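Pyruvate kinase (Pyrobaculum aerophilum, PDB 3QTG) catalyses the last step of glycolysis, interconverting phosphoenolpyruvate plus ADP and pyruvate plus ATP, with the help of a divalent metal cation. Local coordinates at residues 73-85 against 194-206. Residues are numbered along the deposited sequence; the frame is centred on the assembly and turned at random.
Sequences RPLAVIVDLKGPS and RDNIDYVAISLAK
Ile78, Val79 and Asp80 pair in parallel register with Tyr199, Val200 and Ala201, the axes of strands 76-80 and 199-202 approaching to 4.7 Å, at an angle of 27°. The ladder rises from Tyr199 N to Val77 O, through Val79 N to Tyr199 O and Ala201 N to Val79 O, to Leu81 N bonded to Ala201 O. At its start Asp198 bonds twice to Val77: its own N also donates to Val77 O, and its OD2 takes Val77 N at 2.7 Å through the anti lone pair, nearly straight at 165°. The first torsion, with CG beside its own backbone N (chi1 -52°), brings OD2 to Val77 N, and OD2 also meets Arg65 of helix 54-71 in a salt bridge. Shortened to an alanine, this position is likely to leave Val77 N and the Arg65 guanidinium without the carboxylate they share. These are the third and fourth strands of the eight-stranded TIM barrel, so residues of one sheet face enter the barrel and those of the other meet its helices. On the helix-facing side, where Leu81 touches Leu187 of helix 181-190, Val79 CG2 meets Ile197 CG2 at 3.8 Å, the two side chains crossing at about a right angle, while Leu81 CD1 rests on Val200 CG1 (3.7 Å). On the other face Ile78 CG1 packs against Tyr199 CB at 3.8 Å; the tyrosine hydroxyl bonds to Ser411 O. Asp80, probably a potassium ligand, forms salt bridges with Arg46 and Lys230. Beyond the strands, Ser203 OG donates to Leu81 O at 2.7 Å, almost in line with the carbonyl bond, and is also hydrogen-bonded to Lys230, the probable transition-state stabilizer.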
loop_
_atom_site.group_PDB
_atom_site.type_symbol
_atom_site.label_atom_id
_atom_site.label_comp_id
_atom_site.label_asym_id
_atom_site.label_seq_id
_atom_site.Cartn_x
_atom_site.Cartn_y
_atom_site.Cartn_z
ATOM N N ARG A 73 33.053 19.952 -21.121
ATOM C CA ARG A 73 32.053 18.876 -21.061
ATOM C C ARG A 73 32.707 17.533 -20.914
ATOM O O ARG A 73 33.197 16.986 -21.902
ATOM C CB ARG A 73 31.179 18.846 -22.310
ATOM C CG ARG A 73 30.117 19.898 -22.330
ATOM C CD ARG A 73 29.131 19.663 -23.448
ATOM N NE ARG A 73 28.245 18.554 -23.137
ATOM C CZ ARG A 73 28.095 17.465 -23.892
ATOM N NH1 ARG A 73 28.780 17.307 -25.034
ATOM N NH2 ARG A 73 27.253 16.522 -23.496
ATOM N N PRO A 74 32.695 16.982 -19.686
ATOM C CA PRO A 74 33.240 15.650 -19.396
ATOM C C PRO A 74 32.497 14.611 -20.222
ATOM O O PRO A 74 31.265 14.598 -20.234
ATOM C CB PRO A 74 32.916 15.449 -17.909
ATOM C CG PRO A 74 32.718 16.852 -17.363
ATOM C CD PRO A 74 32.090 17.607 -18.490
ATOM N N LEU A 75 33.238 13.769 -20.932
ATOM C CA LEU A 75 32.633 12.753 -21.775
ATOM C C LEU A 75 33.244 11.438 -21.388
ATOM O O LEU A 75 34.431 11.371 -21.096
ATOM C CB LEU A 75 32.887 13.038 -23.264
ATOM C CG LEU A 75 32.203 14.242 -23.929
ATOM C CD1 LEU A 75 32.616 14.335 -25.398
ATOM C CD2 LEU A 75 30.673 14.220 -23.812
ATOM N N ALA A 76 32.433 10.398 -21.352
ATOM C CA ALA A 76 32.931 9.050 -21.113
ATOM C C ALA A 76 33.524 8.486 -22.396
ATOM O O ALA A 76 32.927 8.611 -23.476
ATOM C CB ALA A 76 31.810 8.136 -20.611
ATOM N N VAL A 77 34.686 7.852 -22.263
ATOM C CA VAL A 77 35.255 7.035 -23.333
ATOM C C VAL A 77 35.122 5.569 -22.974
ATOM O O VAL A 77 35.615 5.117 -21.932
ATOM C CB VAL A 77 36.748 7.394 -23.610
ATOM C CG1 VAL A 77 37.388 6.393 -24.581
ATOM C CG2 VAL A 77 36.847 8.792 -24.150
ATOM N N ILE A 78 34.454 4.834 -23.865
ATOM C CA ILE A 78 34.243 3.406 -23.757
ATOM C C ILE A 78 35.057 2.680 -24.857
ATOM O O ILE A 78 34.994 3.026 -26.044
ATOM C CB ILE A 78 32.736 3.077 -23.941
ATOM C CG1 ILE A 78 31.875 3.892 -22.963
ATOM C CG2 ILE A 78 32.476 1.567 -23.811
ATOM C CD1 ILE A 78 30.468 4.216 -23.471
ATOM N N VAL A 79 35.820 1.669 -24.473
ATOM C CA VAL A 79 36.429 0.817 -25.484
ATOM C C VAL A 79 35.747 -0.538 -25.397
ATOM O O VAL A 79 35.567 -1.077 -24.315
ATOM C CB VAL A 79 37.997 0.726 -25.380
ATOM C CG1 VAL A 79 38.646 2.127 -25.541
ATOM C CG2 VAL A 79 38.441 0.059 -24.069
ATOM N N ASP A 80 35.363 -1.067 -26.551
ATOM C CA ASP A 80 34.659 -2.337 -26.617
ATOM C C ASP A 80 35.582 -3.450 -27.132
ATOM O O ASP A 80 36.077 -3.398 -28.258
ATOM C CB ASP A 80 33.403 -2.186 -27.483
ATOM C CG ASP A 80 32.390 -3.282 -27.234
ATOM O OD1 ASP A 80 32.810 -4.378 -26.786
ATOM O OD2 ASP A 80 31.167 -3.057 -27.469
ATOM N N LEU A 81 35.816 -4.454 -26.297
ATOM C CA LEU A 81 36.714 -5.538 -26.665
ATOM C C LEU A 81 36.061 -6.542 -27.621
ATOM O O LEU A 81 34.846 -6.813 -27.551
ATOM C CB LEU A 81 37.257 -6.259 -25.427
ATOM C CG LEU A 81 38.105 -5.461 -24.441
ATOM C CD1 LEU A 81 38.276 -6.276 -23.186
ATOM C CD2 LEU A 81 39.452 -5.128 -25.053
ATOM N N LYS A 82 36.898 -7.091 -28.503
ATOM C CA LYS A 82 36.461 -8.035 -29.526
ATOM C C LYS A 82 35.902 -9.318 -28.908
ATOM O O LYS A 82 34.858 -9.806 -29.326
ATOM C CB LYS A 82 37.628 -8.334 -30.498
ATOM C CG LYS A 82 37.243 -9.096 -31.777
ATOM C CD LYS A 82 35.916 -8.569 -32.387
ATOM C CE LYS A 82 35.571 -9.210 -33.753
ATOM N NZ LYS A 82 34.441 -8.486 -34.454
ATOM N N GLY A 83 36.587 -9.859 -27.909
ATOM C CA GLY A 83 36.167 -11.127 -27.321
ATOM C C GLY A 83 36.574 -12.319 -28.187
ATOM O O GLY A 83 37.018 -12.153 -29.322
ATOM N N PRO A 84 36.423 -13.538 -27.660
ATOM C CA PRO A 84 36.863 -14.657 -28.498
ATOM C C PRO A 84 35.883 -14.919 -29.649
ATOM O O PRO A 84 34.747 -14.447 -29.643
ATOM C CB PRO A 84 36.931 -15.839 -27.522
ATOM C CG PRO A 84 35.975 -15.480 -26.394
ATOM C CD PRO A 84 35.865 -13.959 -26.360
ATOM N N SER A 85 36.337 -15.632 -30.667
ATOM C CA SER A 85 35.476 -15.955 -31.778
ATOM C C SER A 85 35.991 -17.260 -32.309
ATOM O O SER A 85 37.170 -17.602 -32.087
ATOM C CB SER A 85 35.587 -14.887 -32.862
ATOM O OG SER A 85 36.931 -14.797 -33.321
ATOM N N ARG A 194 45.858 4.621 -21.136
ATOM C CA ARG A 194 44.914 3.990 -20.236
ATOM C C ARG A 194 44.230 4.957 -19.276
ATOM O O ARG A 194 43.145 4.655 -18.764
ATOM C CB ARG A 194 45.617 2.902 -19.434
ATOM C CG ARG A 194 46.778 3.423 -18.619
ATOM C CD ARG A 194 47.313 2.352 -17.729
ATOM N NE ARG A 194 48.442 2.812 -16.922
ATOM C CZ ARG A 194 49.703 2.759 -17.333
ATOM N NH1 ARG A 194 49.981 2.290 -18.536
ATOM N NH2 ARG A 194 50.681 3.180 -16.546
ATOM N N ASP A 195 44.864 6.103 -19.014
ATOM C CA ASP A 195 44.303 7.065 -18.079
ATOM C C ASP A 195 43.118 7.839 -18.700
ATOM O O ASP A 195 42.330 8.476 -18.003
ATOM C CB ASP A 195 45.402 7.979 -17.507
ATOM C CG ASP A 195 46.186 7.308 -16.356
ATOM O OD1 ASP A 195 45.671 6.326 -15.753
ATOM O OD2 ASP A 195 47.309 7.756 -16.046
ATOM N N ASN A 196 43.001 7.741 -20.021
ATOM C CA ASN A 196 41.926 8.380 -20.755
ATOM C C ASN A 196 40.762 7.450 -21.089
ATOM O O ASN A 196 39.852 7.836 -21.815
ATOM C CB ASN A 196 42.482 9.023 -22.023
ATOM C CG ASN A 196 42.799 10.479 -21.830
ATOM O OD1 ASN A 196 41.931 11.264 -21.447
ATOM N ND2 ASN A 196 44.047 10.858 -22.099
ATOM N N ILE A 197 40.787 6.238 -20.544
ATOM C CA ILE A 197 39.749 5.246 -20.825
ATOM C C ILE A 197 38.861 4.956 -19.596
ATOM O O ILE A 197 39.333 4.464 -18.560
ATOM C CB ILE A 197 40.333 3.941 -21.380
ATOM C CG1 ILE A 197 41.139 4.217 -22.658
ATOM C CG2 ILE A 197 39.225 2.962 -21.680
ATOM C CD1 ILE A 197 41.772 3.003 -23.215
ATOM N N ASP A 198 37.573 5.244 -19.746
ATOM C CA ASP A 198 36.649 5.281 -18.620
ATOM C C ASP A 198 35.901 3.960 -18.440
ATOM O O ASP A 198 35.609 3.564 -17.321
ATOM C CB ASP A 198 35.693 6.469 -18.797
ATOM C CG ASP A 198 36.454 7.801 -19.044
ATOM O OD1 ASP A 198 37.335 8.150 -18.215
ATOM O OD2 ASP A 198 36.181 8.489 -20.059
ATOM N N TYR A 199 35.623 3.273 -19.539
ATOM C CA TYR A 199 34.904 1.996 -19.504
ATOM C C TYR A 199 35.528 1.024 -20.473
ATOM O O TYR A 199 35.928 1.410 -21.567
ATOM C CB TYR A 199 33.444 2.192 -19.919
ATOM C CG TYR A 199 32.602 2.946 -18.914
ATOM C CD1 TYR A 199 31.769 2.259 -18.020
ATOM C CD2 TYR A 199 32.631 4.346 -18.857
ATOM C CE1 TYR A 199 30.996 2.954 -17.091
ATOM C CE2 TYR A 199 31.871 5.038 -17.940
ATOM C CZ TYR A 199 31.058 4.337 -17.059
ATOM O OH TYR A 199 30.285 5.029 -16.158
ATOM N N VAL A 200 35.587 -0.237 -20.062
ATOM C CA VAL A 200 36.012 -1.343 -20.912
ATOM C C VAL A 200 34.843 -2.310 -21.011
ATOM O O VAL A 200 34.388 -2.843 -19.996
ATOM C CB VAL A 200 37.230 -2.103 -20.296
ATOM C CG1 VAL A 200 37.436 -3.474 -20.956
ATOM C CG2 VAL A 200 38.482 -1.266 -20.376
ATOM N N ALA A 201 34.359 -2.536 -22.223
ATOM C CA ALA A 201 33.212 -3.404 -22.409
ATOM C C ALA A 201 33.646 -4.829 -22.820
ATOM O O ALA A 201 34.391 -5.003 -23.779
ATOM C CB ALA A 201 32.230 -2.781 -23.400
ATOM N N ILE A 202 33.207 -5.822 -22.046
ATOM C CA ILE A 202 33.582 -7.234 -22.216
ATOM C C ILE A 202 32.559 -7.931 -23.099
ATOM O O ILE A 202 31.352 -7.846 -22.837
ATOM C CB ILE A 202 33.549 -8.001 -20.878
ATOM C CG1 ILE A 202 34.490 -7.391 -19.867
ATOM C CG2 ILE A 202 33.932 -9.480 -21.074
ATOM C CD1 ILE A 202 34.382 -8.082 -18.529
ATOM N N SER A 203 33.047 -8.644 -24.117
ATOM C CA SER A 203 32.190 -9.472 -24.971
ATOM C C SER A 203 32.148 -10.930 -24.531
ATOM O O SER A 203 33.154 -11.489 -24.138
ATOM C CB SER A 203 32.626 -9.376 -26.436
ATOM O OG SER A 203 32.504 -8.032 -26.894
ATOM N N LEU A 204 30.968 -11.528 -24.580
ATOM C CA LEU A 204 30.798 -12.985 -24.463
ATOM C C LEU A 204 31.182 -13.599 -23.120
ATOM O O LEU A 204 31.488 -14.793 -23.054
ATOM C CB LEU A 204 31.497 -13.739 -25.629
ATOM C CG LEU A 204 31.059 -13.406 -27.066
ATOM C CD1 LEU A 204 31.932 -14.128 -28.130
ATOM C CD2 LEU A 204 29.572 -13.709 -27.290
ATOM N N ALA A 205 31.159 -12.794 -22.057
ATOM C CA ALA A 205 31.310 -13.309 -20.702
ATOM C C ALA A 205 30.062 -14.095 -20.308
ATOM O O ALA A 205 28.947 -13.747 -20.705
ATOM C CB ALA A 205 31.554 -12.162 -19.734
ATOM N N LYS A 206 30.221 -15.181 -19.563
ATOM C CA LYS A 206 29.025 -15.915 -19.097
ATOM C C LYS A 206 29.141 -16.404 -17.657
ATOM O O LYS A 206 28.259 -17.111 -17.172
ATOM C CB LYS A 206 28.621 -17.070 -20.045
ATOM C CG LYS A 206 29.675 -18.165 -20.224
ATOM C CD LYS A 206 29.205 -19.258 -21.204
ATOM C CE LYS A 206 30.347 -20.241 -21.508
ATOM N NZ LYS A 206 29.923 -21.396 -22.344
#